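Local structure of putative enoyl-CoA hydratase/isomerase (Bordetella parapertussis, 3ISA) at residues L82-V85 and R86-M89; Y124-P127 and E128-F131; A184-P187 and A188-D191; A203-A206 and T207-V211. The protein probably acts on acyl-CoA thioesters as a crotonase-superfamily enzyme, perhaps an enoyl-CoA hydratase or isomerase. All coordinates share one frame; numbering follows the deposited sequence.

Contact 1. Residues L82-V85 and R86-M89; sequences LRMV and RIEM
The carbonyl oxygen of V85 takes the backbone N-H of M89 at 2.8 Å (N to O), the shortest of four successive i to i+4 bonds from L82 to M89. Beside it the two side chains lie next to each other and point the same way: CG1 of V85, set anti to the backbone N (chi1 167°), leans over the next turn and meets SD of M89 at 3.9 Å. Nearly a turn earlier, L82 and R86 repeat this pairing, with CD1 of L82 3.8 Å from CG of R86, methyl against aliphatic root. The R86 chain then bends at chi2 and chi3 and carries its guanidinium away to a salt bridge with E37. On the flank of M84 and I87 the touch is looser, SD to CD1 at 4.2 Å. E88 turns its carboxylate outward from the turn, to R146 and Q92. V85, R86 and M89 also pack on A229, P231 and Q230 of a second subunit, while M84 and V85 touch L224 of helix 217-229. These are i to i+3 and i to i+4 side-chain contacts of a regular alpha helix, here the largely buried middle of helix 77-95 in a crotonase-type fold.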
loop_
_atom_site.group_PDB
_atom_site.type_symbol
_atom_site.label_atom_id
_atom_site.label_comp_id
_atom_site.label_asym_id
_atom_site.label_seq_id
_atom_site.Cartn_x
_atom_site.Cartn_y
_atom_site.Cartn_z
ATOM N N LEU D 82 18.719 7.146 -21.440
ATOM C CA LEU D 82 18.599 8.475 -20.843
ATOM C C LEU D 82 17.448 9.270 -21.478
ATOM O O LEU D 82 16.627 9.854 -20.771
ATOM C CB LEU D 82 19.919 9.247 -20.900
ATOM C CG LEU D 82 19.875 10.674 -20.322
ATOM C CD1 LEU D 82 19.336 10.671 -18.893
ATOM C CD2 LEU D 82 21.263 11.324 -20.344
ATOM N N ARG D 83 17.377 9.254 -22.804
ATOM C CA ARG D 83 16.321 9.976 -23.493
ATOM C C ARG D 83 14.905 9.453 -23.138
ATOM O O ARG D 83 13.968 10.237 -22.958
ATOM C CB ARG D 83 16.569 9.996 -25.009
ATOM C CG ARG D 83 17.734 10.905 -25.438
ATOM C CD ARG D 83 18.022 10.746 -26.931
ATOM N NE ARG D 83 16.837 11.073 -27.734
ATOM C CZ ARG D 83 16.684 10.753 -29.014
ATOM N NH1 ARG D 83 17.638 10.078 -29.644
ATOM N NH2 ARG D 83 15.565 11.089 -29.656
ATOM N N MET D 84 14.761 8.139 -23.021
ATOM C CA MET D 84 13.492 7.549 -22.586
ATOM C C MET D 84 13.146 7.879 -21.123
ATOM O O MET D 84 12.002 8.184 -20.803
ATOM C CB MET D 84 13.509 6.035 -22.834
ATOM C CG MET D 84 13.294 5.644 -24.306
ATOM S SD MET D 84 11.741 6.187 -25.065
ATOM C CE MET D 84 11.936 5.243 -26.588
ATOM N N VAL D 85 14.150 7.835 -20.241
ATOM C CA VAL D 85 13.971 8.222 -18.847
ATOM C C VAL D 85 13.531 9.671 -18.711
ATOM O O VAL D 85 12.579 9.956 -17.983
ATOM C CB VAL D 85 15.254 7.906 -18.005
ATOM C CG1 VAL D 85 15.187 8.589 -16.646
ATOM C CG2 VAL D 85 15.385 6.379 -17.854
ATOM N N ARG D 86 14.182 10.568 -19.460
ATOM C CA ARG D 86 13.809 11.978 -19.445
ATOM C C ARG D 86 12.384 12.197 -19.991
ATOM O O ARG D 86 11.646 13.022 -19.467
ATOM C CB ARG D 86 14.870 12.841 -20.154
ATOM C CG ARG D 86 16.281 12.834 -19.474
ATOM C CD ARG D 86 16.268 13.409 -18.053
ATOM N NE ARG D 86 16.179 14.875 -18.081
ATOM C CZ ARG D 86 15.896 15.637 -17.024
ATOM N NH1 ARG D 86 15.651 15.071 -15.845
ATOM N NH2 ARG D 86 15.859 16.962 -17.142
ATOM N N ILE D 87 12.005 11.454 -21.032
ATOM C CA ILE D 87 10.616 11.457 -21.511
ATOM C C ILE D 87 9.657 11.052 -20.379
ATOM O O ILE D 87 8.699 11.768 -20.097
ATOM C CB ILE D 87 10.432 10.582 -22.791
ATOM C CG1 ILE D 87 11.063 11.290 -24.001
ATOM C CG2 ILE D 87 8.948 10.325 -23.074
ATOM C CD1 ILE D 87 11.254 10.401 -25.240
ATOM N N GLU D 88 9.925 9.938 -19.699
ATOM C CA GLU D 88 9.031 9.526 -18.594
ATOM C C GLU D 88 9.005 10.552 -17.453
ATOM O O GLU D 88 7.952 10.790 -16.869
ATOM C CB GLU D 88 9.380 8.123 -18.074
ATOM C CG GLU D 88 8.495 7.580 -16.904
ATOM C CD GLU D 88 6.983 7.465 -17.233
ATOM O OE1 GLU D 88 6.563 7.680 -18.390
ATOM O OE2 GLU D 88 6.201 7.160 -16.309
ATOM N N MET D 89 10.153 11.172 -17.157
ATOM C CA MET D 89 10.199 12.209 -16.142
ATOM C C MET D 89 9.302 13.407 -16.557
ATOM O O MET D 89 8.531 13.931 -15.747
ATOM C CB MET D 89 11.645 12.598 -15.805
ATOM C CG MET D 89 12.417 11.487 -15.011
ATOM S SD MET D 89 14.189 11.817 -14.715
ATOM C CE MET D 89 14.060 12.978 -13.379
#

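Contact 2. Residues Y124-P127 and E128-F131; sequences YCTP and EAGF
A type I beta turn from T126 to A129 links strand 122-125 of the six-stranded sheet to strand 130-132 of the three-stranded one, in the crotonase-like core. The turn is closed by the N-H of A129 on the carbonyl oxygen of T126, 3.0 Å from N to O. The bond is straight at hydrogen (165°), but the donor stands well above the carbonyl plane. Inside the bend, CB of A129 packs against CB of C125 at 3.8 Å. F131 then turns its ring edge to the cysteine: CZ lies 3.9 Å from CB of C125, and SG sits in the ring plane, 5.1 Å from the centroid, a sulfur-aromatic contact made at the edge. C125 holds SG between its backbone N and carbonyl carbon (chi1 69°), which swings the sulfur toward that edge. F131 also meets the rings of F117 and F166 and makes an edge-to-face contact with F176. On the exposed side E128 folds back beside P127, its chain bent at chi2, and OE1 comes to 3.6 Å from CB of T126. A water links P127 and A129. It donates to P127 O at 2.6 Å. The same water donates to A129 O at 2.8 Å.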
loop_
_atom_site.group_PDB
_atom_site.type_symbol
_atom_site.label_atom_id
_atom_site.label_comp_id
_atom_site.label_asym_id
_atom_site.label_seq_id
_atom_site.Cartn_x
_atom_site.Cartn_y
_atom_site.Cartn_z
ATOM N N TYR D 124 -8.593 16.620 -26.428
ATOM C CA TYR D 124 -9.451 16.768 -27.607
ATOM C C TYR D 124 -8.643 16.432 -28.846
ATOM O O TYR D 124 -7.423 16.622 -28.873
ATOM C CB TYR D 124 -9.980 18.206 -27.725
ATOM C CG TYR D 124 -10.967 18.614 -26.655
ATOM C CD1 TYR D 124 -12.342 18.424 -26.836
ATOM C CD2 TYR D 124 -10.536 19.217 -25.474
ATOM C CE1 TYR D 124 -13.255 18.808 -25.858
ATOM C CE2 TYR D 124 -11.436 19.598 -24.490
ATOM C CZ TYR D 124 -12.794 19.395 -24.691
ATOM O OH TYR D 124 -13.688 19.771 -23.721
ATOM N N CYS D 125 -9.313 15.937 -29.884
ATOM C CA CYS D 125 -8.630 15.754 -31.157
ATOM C C CYS D 125 -9.545 16.083 -32.339
ATOM O O CYS D 125 -10.755 16.181 -32.171
ATOM C CB CYS D 125 -8.054 14.341 -31.282
ATOM S SG CYS D 125 -9.275 13.022 -31.459
ATOM N N THR D 126 -8.950 16.270 -33.512
ATOM C CA THR D 126 -9.708 16.435 -34.753
ATOM C C THR D 126 -10.360 15.092 -35.128
ATOM O O THR D 126 -9.827 14.038 -34.778
ATOM C CB THR D 126 -8.810 16.934 -35.916
ATOM O OG1 THR D 126 -7.665 16.078 -36.062
ATOM C CG2 THR D 126 -8.378 18.386 -35.701
ATOM N N PRO D 127 -11.520 15.115 -35.833
ATOM C CA PRO D 127 -12.171 13.850 -36.236
ATOM C C PRO D 127 -11.296 12.926 -37.084
ATOM O O PRO D 127 -11.536 11.721 -37.115
ATOM C CB PRO D 127 -13.371 14.318 -37.071
ATOM C CG PRO D 127 -13.643 15.688 -36.621
ATOM C CD PRO D 127 -12.309 16.285 -36.261
ATOM N N GLU D 128 -10.288 13.486 -37.748
ATOM C CA GLU D 128 -9.381 12.731 -38.610
ATOM C C GLU D 128 -8.096 12.250 -37.895
ATOM O O GLU D 128 -7.256 11.593 -38.515
ATOM C CB GLU D 128 -9.006 13.571 -39.840
ATOM C CG GLU D 128 -10.197 14.156 -40.619
ATOM C CD GLU D 128 -10.690 15.509 -40.076
ATOM O OE1 GLU D 128 -10.102 16.034 -39.098
ATOM O OE2 GLU D 128 -11.677 16.043 -40.630
ATOM N N ALA D 129 -7.951 12.564 -36.607
ATOM C CA ALA D 129 -6.721 12.219 -35.860
ATOM C C ALA D 129 -6.583 10.717 -35.599
ATOM O O ALA D 129 -7.578 9.990 -35.514
ATOM C CB ALA D 129 -6.660 12.997 -34.540
ATOM N N GLY D 130 -5.342 10.262 -35.465
ATOM C CA GLY D 130 -5.047 8.852 -35.238
ATOM C C GLY D 130 -3.945 8.706 -34.202
ATOM O O GLY D 130 -3.126 9.621 -34.010
ATOM N N PHE D 131 -3.936 7.564 -33.518
ATOM C CA PHE D 131 -3.028 7.341 -32.404
ATOM C C PHE D 131 -2.514 5.915 -32.474
ATOM O O PHE D 131 -3.277 4.993 -32.768
ATOM C CB PHE D 131 -3.744 7.512 -31.043
ATOM C CG PHE D 131 -4.489 8.816 -30.871
ATOM C CD1 PHE D 131 -3.850 9.943 -30.335
ATOM C CD2 PHE D 131 -5.849 8.912 -31.214
ATOM C CE1 PHE D 131 -4.555 11.149 -30.154
ATOM C CE2 PHE D 131 -6.550 10.106 -31.050
ATOM C CZ PHE D 131 -5.906 11.234 -30.524
HETATM O O HOH W 1 -9.861 9.697 -37.049
#

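Contact 3. Residues A184-P187 and A188-D191; sequences AQWP and ALID
W186 and L189 meet one turn apart, where CD1 of the leucine comes to 4.1 Å from CD1 of the indole. The two side chains cross obliquely, and the methyl approaches the ring aslant. Both hold CG anti to the carbonyl carbon (chi1 -70° and -69°), so each chain leans back beside its own backbone N, toward the start of the helix. Beneath them the backbone sets the spacing. L189 N reaches Q185 O at 3.2 Å, lying in the carbonyl plane. I190 N reaches W186 O at 2.9 Å, and CG1 of I190 rests against that same oxygen. The third bond, from D191 N to P187 O at 3.0 Å, shares its acceptor with a water that donates to P187 O and also to OD1 of D191, tying the carboxylate back to the preceding turn on the solvent side. A second water spans A184 and A188. It donates to A184 O at 2.7 Å. The same water accepts the N-H of A188 at 3.1 Å (water to N), standing in for a direct bond between the two groups. Farther out, the indole NE1 is hydrogen-bonded to the carbonyl oxygen of A181, which, with the packing on L104 and T126, probably holds the rotation of the ring. I190 lies on L102 and L104 of strand 100-105. This is the N-terminal part of an amphipathic helix, 186-197, entered from a 3-10 segment, laid with its apolar side on the six-stranded sheet and its P187, A188 and D191 side toward solvent.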
loop_
_atom_site.group_PDB
_atom_site.type_symbol
_atom_site.label_atom_id
_atom_site.label_comp_id
_atom_site.label_asym_id
_atom_site.label_seq_id
_atom_site.Cartn_x
_atom_site.Cartn_y
_atom_site.Cartn_z
ATOM N N ALA D 184 -10.715 24.912 -35.674
ATOM C CA ALA D 184 -11.437 26.184 -35.541
ATOM C C ALA D 184 -12.134 26.369 -34.179
ATOM O O ALA D 184 -12.336 27.504 -33.737
ATOM C CB ALA D 184 -12.439 26.358 -36.696
ATOM N N GLN D 185 -12.487 25.258 -33.526
ATOM C CA GLN D 185 -13.107 25.262 -32.191
ATOM C C GLN D 185 -12.097 25.277 -31.039
ATOM O O GLN D 185 -12.471 25.443 -29.878
ATOM C CB GLN D 185 -14.030 24.048 -32.033
ATOM C CG GLN D 185 -15.468 24.253 -32.549
ATOM C CD GLN D 185 -15.544 24.525 -34.051
ATOM O OE1 GLN D 185 -15.409 23.613 -34.871
ATOM N NE2 GLN D 185 -15.762 25.789 -34.411
ATOM N N TRP D 186 -10.823 25.095 -31.363
ATOM C CA TRP D 186 -9.770 25.023 -30.336
ATOM C C TRP D 186 -9.605 26.304 -29.480
ATOM O O TRP D 186 -9.522 26.182 -28.247
ATOM C CB TRP D 186 -8.449 24.524 -30.935
ATOM C CG TRP D 186 -8.459 23.057 -31.345
ATOM C CD1 TRP D 186 -9.520 22.194 -31.310
ATOM C CD2 TRP D 186 -7.348 22.299 -31.853
ATOM N NE1 TRP D 186 -9.137 20.947 -31.749
ATOM C CE2 TRP D 186 -7.811 20.989 -32.097
ATOM C CE3 TRP D 186 -6.003 22.609 -32.140
ATOM C CZ2 TRP D 186 -6.982 19.983 -32.603
ATOM C CZ3 TRP D 186 -5.179 21.608 -32.643
ATOM C CH2 TRP D 186 -5.673 20.308 -32.866
ATOM N N PRO D 187 -9.581 27.525 -30.099
ATOM C CA PRO D 187 -9.543 28.719 -29.232
ATOM C C PRO D 187 -10.637 28.792 -28.155
ATOM O O PRO D 187 -10.329 29.140 -27.012
ATOM C CB PRO D 187 -9.660 29.886 -30.233
ATOM C CG PRO D 187 -9.008 29.351 -31.462
ATOM C CD PRO D 187 -9.524 27.925 -31.526
ATOM N N ALA D 188 -11.880 28.447 -28.503
ATOM C CA ALA D 188 -12.979 28.421 -27.534
ATOM C C ALA D 188 -12.776 27.374 -26.422
ATOM O O ALA D 188 -13.111 27.625 -25.247
ATOM C CB ALA D 188 -14.318 28.212 -28.235
ATOM N N LEU D 189 -12.222 26.219 -26.789
ATOM C CA LEU D 189 -11.900 25.171 -25.809
ATOM C C LEU D 189 -10.826 25.640 -24.830
ATOM O O LEU D 189 -10.887 25.341 -23.633
ATOM C CB LEU D 189 -11.464 23.879 -26.508
ATOM C CG LEU D 189 -12.527 23.096 -27.284
ATOM C CD1 LEU D 189 -11.865 21.912 -27.996
ATOM C CD2 LEU D 189 -13.662 22.631 -26.381
ATOM N N ILE D 190 -9.857 26.393 -25.343
ATOM C CA ILE D 190 -8.786 26.940 -24.504
ATOM C C ILE D 190 -9.354 27.942 -23.502
ATOM O O ILE D 190 -9.048 27.880 -22.297
ATOM C CB ILE D 190 -7.651 27.562 -25.353
ATOM C CG1 ILE D 190 -6.947 26.454 -26.140
ATOM C CG2 ILE D 190 -6.645 28.325 -24.449
ATOM C CD1 ILE D 190 -5.983 26.945 -27.222
ATOM N N ASP D 191 -10.213 28.836 -23.995
ATOM C CA ASP D 191 -10.888 29.802 -23.133
ATOM C C ASP D 191 -11.705 29.107 -22.041
ATOM O O ASP D 191 -11.661 29.527 -20.880
ATOM C CB ASP D 191 -11.785 30.740 -23.958
ATOM C CG ASP D 191 -10.991 31.760 -24.790
ATOM O OD1 ASP D 191 -9.791 31.995 -24.522
ATOM O OD2 ASP D 191 -11.587 32.344 -25.723
HETATM O O HOH W 2 -13.033 28.676 -31.386
HETATM O O HOH W 3 -8.099 30.922 -26.937
#

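Contact 4. Residues A203-A206 and T207-V211; sequences ATRA and TLHRV
R205 and H209 lie side by side on helix 202-212 and point the same way, an i to i+4 pair of an alpha helix whose other flank meets a neighbouring subunit. R205 places CG opposite its backbone nitrogen and stays extended through chi2 (chi1 178°, chi2 177°), so its methylene part reaches along the next turn. CG stands above the CE1-NE2 end of the imidazole, 3.6 Å from CE1 of H209, on the face that also receives the carbonyl oxygen of R205. The guanidinium, carried off by the bend at chi3, is inclined 52° to the ring plane, and NE stays 5.6 Å from NE2 of H209. The R205 oxygen lies 3.3 Å above the ring plane of H209, toward its rim, while the same oxygen accepts the N-H of H209 at 3.0 Å (N to O). Both polar ends are anchored outside the pair: NH1 of R205 bonds the carbonyl oxygen of A197, and ND1 of H209 that of S97, which together tie this side of the helix to the end of helix 186-197 and to the segment before strand 100-105. T204 hydrogen-bonds D201 just ahead of it through OG1. T204, T207, L208 and V211 pack on L136, V141, G161 and R145 of a third subunit, so the helix packs on its own chain on one flank and on that neighbour on another. On T207, the backbone N-H bonds the carbonyl oxygen of A203 at 3.1 Å, and OG1, lying beside the backbone N, comes to 3.1 Å from that same oxygen.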
loop_
_atom_site.group_PDB
_atom_site.type_symbol
_atom_site.label_atom_id
_atom_site.label_comp_id
_atom_site.label_asym_id
_atom_site.label_seq_id
_atom_site.Cartn_x
_atom_site.Cartn_y
_atom_site.Cartn_z
ATOM N N ALA D 203 -3.417 27.060 -4.543
ATOM C CA ALA D 203 -3.195 26.037 -3.516
ATOM C C ALA D 203 -4.303 24.972 -3.530
ATOM O O ALA D 203 -4.026 23.778 -3.392
ATOM C CB ALA D 203 -3.059 26.663 -2.133
ATOM N N THR D 204 -5.549 25.412 -3.717
ATOM C CA THR D 204 -6.690 24.499 -3.708
ATOM C C THR D 204 -6.703 23.656 -4.976
ATOM O O THR D 204 -6.993 22.453 -4.928
ATOM C CB THR D 204 -8.036 25.254 -3.506
ATOM O OG1 THR D 204 -7.990 25.975 -2.270
ATOM C CG2 THR D 204 -9.219 24.296 -3.448
ATOM N N ARG D 205 -6.371 24.280 -6.104
ATOM C CA ARG D 205 -6.262 23.558 -7.365
ATOM C C ARG D 205 -5.214 22.437 -7.270
ATOM O O ARG D 205 -5.482 21.298 -7.668
ATOM C CB ARG D 205 -5.959 24.524 -8.522
ATOM C CG ARG D 205 -5.782 23.852 -9.890
ATOM C CD ARG D 205 -5.543 24.863 -11.024
ATOM N NE ARG D 205 -4.372 25.734 -10.807
ATOM C CZ ARG D 205 -4.449 27.042 -10.581
ATOM N NH1 ARG D 205 -5.636 27.643 -10.557
ATOM N NH2 ARG D 205 -3.336 27.754 -10.388
ATOM N N ALA D 206 -4.045 22.755 -6.718
ATOM C CA ALA D 206 -2.969 21.782 -6.563
ATOM C C ALA D 206 -3.405 20.624 -5.669
ATOM O O ALA D 206 -3.170 19.462 -5.997
ATOM C CB ALA D 206 -1.723 22.450 -5.987
ATOM N N THR D 207 -4.059 20.949 -4.557
ATOM C CA THR D 207 -4.563 19.929 -3.625
ATOM C C THR D 207 -5.590 19.020 -4.296
ATOM O O THR D 207 -5.492 17.792 -4.211
ATOM C CB THR D 207 -5.144 20.579 -2.355
ATOM O OG1 THR D 207 -4.081 21.216 -1.644
ATOM C CG2 THR D 207 -5.804 19.525 -1.439
ATOM N N LEU D 208 -6.543 19.616 -5.010
ATOM C CA LEU D 208 -7.542 18.848 -5.737
ATOM C C LEU D 208 -6.898 17.864 -6.717
ATOM O O LEU D 208 -7.284 16.692 -6.759
ATOM C CB LEU D 208 -8.487 19.783 -6.505
ATOM C CG LEU D 208 -9.502 19.061 -7.387
ATOM C CD1 LEU D 208 -10.447 18.170 -6.559
ATOM C CD2 LEU D 208 -10.293 20.046 -8.226
ATOM N N HIS D 209 -5.932 18.342 -7.511
ATOM C CA HIS D 209 -5.234 17.470 -8.472
ATOM C C HIS D 209 -4.508 16.321 -7.785
ATOM O O HIS D 209 -4.572 15.182 -8.257
ATOM C CB HIS D 209 -4.255 18.256 -9.355
ATOM C CG HIS D 209 -4.924 19.245 -10.257
ATOM N ND1 HIS D 209 -4.217 20.128 -11.044
ATOM C CD2 HIS D 209 -6.235 19.506 -10.481
ATOM C CE1 HIS D 209 -5.066 20.880 -11.720
ATOM N NE2 HIS D 209 -6.293 20.534 -11.385
ATOM N N ARG D 210 -3.835 16.650 -6.684
ATOM C CA ARG D 210 -3.103 15.654 -5.910
ATOM C C ARG D 210 -4.057 14.593 -5.347
ATOM O O ARG D 210 -3.774 13.390 -5.443
ATOM C CB ARG D 210 -2.287 16.316 -4.797
ATOM C CG ARG D 210 -1.574 15.313 -3.893
ATOM C CD ARG D 210 -0.762 15.973 -2.783
ATOM N NE ARG D 210 -1.547 16.816 -1.872
ATOM C CZ ARG D 210 -2.294 16.375 -0.858
ATOM N NH1 ARG D 210 -2.412 15.082 -0.599
ATOM N NH2 ARG D 210 -2.935 17.245 -0.098
ATOM N N VAL D 211 -5.201 15.025 -4.819
ATOM C CA VAL D 211 -6.218 14.113 -4.255
ATOM C C VAL D 211 -6.876 13.214 -5.320
ATOM O O VAL D 211 -7.094 12.013 -5.088
ATOM C CB VAL D 211 -7.263 14.938 -3.427
ATOM C CG1 VAL D 211 -8.475 14.119 -3.063
ATOM C CG2 VAL D 211 -6.612 15.492 -2.178
#

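Overall arrangement
Followed from the N terminus, the four contacts come strictly in series; none nests in or crosses another, and each closes only a short local turn. Contact 1 lies within helix 77-95, contact 2 rounds the bend between strands 122-125 and 130-132, contact 3 lies in the N-terminal part of helix 186-197 and contact 4 sits on the helix that follows, 202-212. Contacts 2 and 3 touch directly: CG of Y124 meets CD1 of L189 at 3.7 Å, joining the strand to the helix packed on it. Contact 1 stands across the chain's centre from both, its centre about 26 Å from that of contact 2. Contacts 1 and 4 each face a different neighbouring subunit.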